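Local coordinates for PmbA-related protein (Thermotoga maritima, PDB 1VL4) that is of unconfirmed function, a member of the PmbA/TldD family that probably acts as a metallopeptidase and was once proposed to modulate DNA gyrase, at residues L315-K327 and P332-V344. Residues are numbered along the deposited sequence; the frame is centred on the assembly and turned at random.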
loop_
_atom_site.group_PDB
_atom_site.type_symbol
_atom_site.label_atom_id
_atom_site.label_comp_id
_atom_site.label_asym_id
_atom_site.label_seq_id
_atom_site.Cartn_x
_atom_site.Cartn_y
_atom_site.Cartn_z
ATOM N N LEU A 315 22.801 24.007 4.323
ATOM C CA LEU A 315 21.383 23.884 4.591
ATOM C C LEU A 315 20.731 25.268 4.932
ATOM O O LEU A 315 21.029 25.895 5.966
ATOM C CB LEU A 315 21.138 22.874 5.716
ATOM C CG LEU A 315 19.690 22.653 6.134
ATOM C CD1 LEU A 315 18.881 21.907 5.091
ATOM C CD2 LEU A 315 19.629 21.914 7.489
ATOM N N LYS A 316 19.804 25.693 4.070
ATOM C CA LYS A 316 19.196 27.016 4.131
ATOM C C LYS A 316 17.883 27.031 4.830
ATOM O O LYS A 316 17.583 28.021 5.427
ATOM C CB LYS A 316 18.971 27.617 2.731
ATOM C CG LYS A 316 20.198 27.569 1.834
ATOM C CD LYS A 316 21.411 28.263 2.467
ATOM C CE LYS A 316 21.192 29.748 2.582
ATOM N NZ LYS A 316 22.468 30.493 2.798
ATOM N N THR A 317 17.054 25.997 4.689
ATOM C CA THR A 317 15.710 26.030 5.311
ATOM C C THR A 317 15.189 24.637 5.411
ATOM O O THR A 317 15.589 23.780 4.625
ATOM C CB THR A 317 14.675 26.856 4.446
ATOM O OG1 THR A 317 13.379 26.909 5.084
ATOM C CG2 THR A 317 14.511 26.253 3.048
ATOM N N PHE A 318 14.256 24.416 6.341
ATOM C CA PHE A 318 13.382 23.247 6.253
ATOM C C PHE A 318 12.120 23.630 5.476
ATOM O O PHE A 318 11.870 24.797 5.192
ATOM C CB PHE A 318 13.029 22.730 7.649
ATOM C CG PHE A 318 14.212 22.311 8.441
ATOM C CD1 PHE A 318 15.038 21.279 7.986
ATOM C CD2 PHE A 318 14.531 22.940 9.646
ATOM C CE1 PHE A 318 16.154 20.890 8.714
ATOM C CE2 PHE A 318 15.664 22.547 10.383
ATOM C CZ PHE A 318 16.459 21.526 9.921
ATOM N N LEU A 319 11.359 22.620 5.131
ATOM C CA LEU A 319 10.054 22.776 4.534
ATOM C C LEU A 319 8.966 22.756 5.638
ATOM O O LEU A 319 9.062 22.025 6.615
ATOM C CB LEU A 319 9.823 21.658 3.507
ATOM C CG LEU A 319 10.887 21.626 2.379
ATOM C CD1 LEU A 319 10.511 20.608 1.349
ATOM C CD2 LEU A 319 11.070 22.972 1.726
ATOM N N HIS A 320 7.948 23.584 5.447
ATOM C CA HIS A 320 6.922 23.844 6.432
ATOM C C HIS A 320 5.484 23.632 5.930
ATOM O O HIS A 320 5.202 23.660 4.726
ATOM C CB HIS A 320 7.033 25.291 6.909
ATOM C CG HIS A 320 8.250 25.561 7.740
ATOM N ND1 HIS A 320 8.284 25.339 9.095
ATOM C CD2 HIS A 320 9.472 26.028 7.403
ATOM C CE1 HIS A 320 9.475 25.679 9.563
ATOM N NE2 HIS A 320 10.214 26.098 8.553
ATOM N N ASN A 321 4.607 23.423 6.916
ATOM C CA ASN A 321 3.184 23.618 6.785
ATOM C C ASN A 321 2.796 24.812 7.663
ATOM O O ASN A 321 3.667 25.448 8.258
ATOM C CB ASN A 321 2.411 22.334 7.082
ATOM C CG ASN A 321 2.642 21.773 8.482
ATOM O OD1 ASN A 321 3.021 22.479 9.434
ATOM N ND2 ASN A 321 2.338 20.482 8.626
ATOM N N LEU A 322 1.516 25.161 7.714
ATOM C CA LEU A 322 1.098 26.336 8.469
ATOM C C LEU A 322 1.450 26.183 9.958
ATOM O O LEU A 322 1.922 27.139 10.577
ATOM C CB LEU A 322 -0.407 26.595 8.292
ATOM C CG LEU A 322 -0.843 27.026 6.882
ATOM C CD1 LEU A 322 -2.367 27.180 6.753
ATOM C CD2 LEU A 322 -0.157 28.314 6.498
ATOM N N LYS A 323 1.257 24.981 10.502
ATOM C CA LYS A 323 1.498 24.720 11.925
ATOM C C LYS A 323 2.963 24.915 12.279
ATOM O O LYS A 323 3.285 25.565 13.278
ATOM C CB LYS A 323 1.016 23.304 12.259
ATOM C CG LYS A 323 1.461 22.714 13.596
ATOM C CD LYS A 323 0.585 21.525 13.976
ATOM N N THR A 324 3.877 24.396 11.458
ATOM C CA THR A 324 5.296 24.467 11.817
ATOM C C THR A 324 5.814 25.872 11.565
ATOM O O THR A 324 6.608 26.408 12.366
ATOM C CB THR A 324 6.151 23.431 11.069
ATOM O OG1 THR A 324 6.073 23.700 9.688
ATOM C CG2 THR A 324 5.662 22.048 11.303
ATOM N N ALA A 325 5.353 26.516 10.492
ATOM C CA ALA A 325 5.733 27.921 10.288
ATOM C C ALA A 325 5.288 28.812 11.459
ATOM O O ALA A 325 6.057 29.651 11.954
ATOM C CB ALA A 325 5.192 28.445 8.964
ATOM N N ARG A 326 4.048 28.638 11.908
ATOM C CA ARG A 326 3.534 29.453 12.987
ATOM C C ARG A 326 4.362 29.146 14.234
ATOM O O ARG A 326 4.838 30.069 14.860
ATOM C CB ARG A 326 2.026 29.217 13.191
ATOM C CG ARG A 326 1.461 29.500 14.591
ATOM N N LYS A 327 4.566 27.857 14.548
ATOM C CA LYS A 327 5.389 27.437 15.690
ATOM C C LYS A 327 6.802 27.977 15.650
ATOM O O LYS A 327 7.292 28.458 16.673
ATOM C CB LYS A 327 5.447 25.906 15.815
ATOM N N PRO A 332 5.229 30.642 5.897
ATOM C CA PRO A 332 4.905 29.369 5.277
ATOM C C PRO A 332 5.666 29.255 3.951
ATOM O O PRO A 332 5.839 30.269 3.263
ATOM C CB PRO A 332 3.390 29.480 5.011
ATOM C CG PRO A 332 2.882 30.530 5.951
ATOM C CD PRO A 332 4.039 31.476 6.124
ATOM N N THR A 333 6.120 28.041 3.618
ATOM C CA THR A 333 6.896 27.802 2.428
ATOM C C THR A 333 6.063 27.168 1.296
ATOM O O THR A 333 6.578 27.032 0.197
ATOM C CB THR A 333 8.059 26.867 2.713
ATOM O OG1 THR A 333 7.569 25.651 3.278
ATOM C CG2 THR A 333 9.091 27.519 3.674
ATOM N N GLY A 334 4.821 26.752 1.571
ATOM C CA GLY A 334 3.989 26.103 0.551
ATOM C C GLY A 334 4.297 24.607 0.354
ATOM O O GLY A 334 4.274 24.107 -0.764
ATOM N N ASN A 335 4.550 23.908 1.459
ATOM C CA ASN A 335 4.872 22.472 1.435
ATOM C C ASN A 335 3.926 21.591 2.269
ATOM O O ASN A 335 4.229 20.415 2.529
ATOM C CB ASN A 335 6.348 22.312 1.841
ATOM C CG ASN A 335 7.279 22.958 0.822
ATOM O OD1 ASN A 335 7.754 24.108 0.993
ATOM N ND2 ASN A 335 7.505 22.248 -0.270
ATOM N N GLY A 336 2.754 22.145 2.640
ATOM C CA GLY A 336 1.827 21.453 3.518
ATOM C C GLY A 336 0.917 20.605 2.657
ATOM O O GLY A 336 -0.075 21.098 2.107
ATOM N N PHE A 337 1.301 19.343 2.489
ATOM C CA PHE A 337 0.525 18.390 1.695
ATOM C C PHE A 337 -0.051 17.301 2.601
ATOM O O PHE A 337 0.436 17.071 3.718
ATOM C CB PHE A 337 1.401 17.782 0.583
ATOM C CG PHE A 337 1.772 18.758 -0.479
ATOM C CD1 PHE A 337 0.907 19.011 -1.520
ATOM C CD2 PHE A 337 3.001 19.434 -0.459
ATOM C CE1 PHE A 337 1.230 19.894 -2.494
ATOM C CE2 PHE A 337 3.312 20.387 -1.441
ATOM C CZ PHE A 337 2.474 20.586 -2.469
ATOM N N VAL A 338 -1.139 16.690 2.150
ATOM C CA VAL A 338 -1.751 15.608 2.894
ATOM C C VAL A 338 -0.735 14.467 3.005
ATOM O O VAL A 338 -0.109 14.061 2.034
ATOM C CB VAL A 338 -3.079 15.110 2.226
ATOM C CG1 VAL A 338 -4.100 16.260 2.056
ATOM C CG2 VAL A 338 -2.819 14.462 0.875
ATOM N N GLY A 339 -0.502 13.987 4.193
ATOM C CA GLY A 339 0.443 12.873 4.313
ATOM C C GLY A 339 1.798 13.292 4.824
ATOM O O GLY A 339 2.576 12.469 5.301
ATOM N N GLY A 340 2.080 14.582 4.767
ATOM C CA GLY A 340 3.364 15.041 5.196
ATOM C C GLY A 340 3.831 16.238 4.419
ATOM O O GLY A 340 3.460 16.442 3.238
ATOM N N ILE A 341 4.655 17.025 5.102
ATOM C CA ILE A 341 5.390 18.097 4.455
ATOM C C ILE A 341 6.296 17.486 3.382
ATOM O O ILE A 341 7.076 16.568 3.651
ATOM C CB ILE A 341 6.217 18.880 5.496
ATOM C CG1 ILE A 341 5.259 19.571 6.487
ATOM C CG2 ILE A 341 7.130 19.845 4.824
ATOM C CD1 ILE A 341 5.899 20.028 7.761
ATOM N N ARG A 342 6.183 17.975 2.158
ATOM C CA ARG A 342 7.088 17.540 1.119
ATOM C C ARG A 342 7.389 18.624 0.084
ATOM O O ARG A 342 6.643 19.562 -0.071
ATOM C CB ARG A 342 6.583 16.256 0.426
ATOM C CG ARG A 342 5.383 16.452 -0.458
ATOM C CD ARG A 342 5.047 15.211 -1.332
ATOM N NE ARG A 342 3.687 15.283 -1.890
ATOM C CZ ARG A 342 3.304 16.041 -2.919
ATOM N NH1 ARG A 342 4.167 16.846 -3.573
ATOM N NH2 ARG A 342 2.028 15.998 -3.291
ATOM N N PRO A 343 8.515 18.466 -0.620
ATOM C CA PRO A 343 8.833 19.301 -1.760
ATOM C C PRO A 343 7.875 19.011 -2.896
ATOM O O PRO A 343 7.202 17.975 -2.892
ATOM C CB PRO A 343 10.275 18.861 -2.154
ATOM C CG PRO A 343 10.482 17.582 -1.562
ATOM C CD PRO A 343 9.511 17.391 -0.425
ATOM N N VAL A 344 7.819 19.912 -3.860
ATOM C CA VAL A 344 6.982 19.696 -5.032
ATOM C C VAL A 344 7.863 18.921 -6.034
ATOM O O VAL A 344 7.605 17.771 -6.316
ATOM C CB VAL A 344 6.424 21.038 -5.595
ATOM C CG1 VAL A 344 5.628 20.803 -6.836
ATOM C CG2 VAL A 344 5.533 21.753 -4.516
HETATM O O HOH W 1 3.792 25.993 4.229
#
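Leu319 and His320, at the end of the loop that leads into helix 322-328, lie against Thr333 and Asn335 at the foot of a beta hairpin, strands 336-337 and 340-341 joined by a type II turn. The pairing is a worked example of how a polar side chain can fasten the loop before a helix to the foot of a hairpin, inside the C-terminal region of the PmbA/TldD fold. Asn321, at the N-cap, and Thr324 form a capping box: Thr324 N donates to Asn321 OD1 (2.9 Å) and Asn321 N to Thr324 OG1. Just before it, His320 N donates to Thr333 OG1 at 3.0 Å, and that hydroxyl in turn donates a hydrogen bond to Asn335 OD1 (2.8 Å), in the amide plane and on a lone pair. With chi1 at 56°, OG1 sits between Thr333's backbone N and carbonyl carbon, and CG2 is left to meet the edge of the His320 ring. Packing is closest around Leu319: its CB meets Ile341 CG2 at 3.5 Å, CD2 lies by the Asn335 amide, and CD1 touches the Pro343 ring. Ile341 then runs across Asn321 at about a right angle, CD1 near ND2. Toward the partly exposed Pro332 the fit is looser and apolar; Leu322 CD2 reaches its CG at 3.8 Å, and Ala325 CB lies near its N. A water beside it joins the two backbones, donating to His320 O and accepting from Gly334 N. Asp284 and Lys307 also bind the Asn335 amide, Asp284 at ND2 and Lys307 at OD1. Replacing Asn335 with leucine would probably leave the Thr333 hydroxyl and the Asp284 carboxylate without their amide mates in a buried site. The same amide ties the two arms of the hairpin together, ND2 donating to Arg342 O at 2.8 Å from above the carbonyl plane.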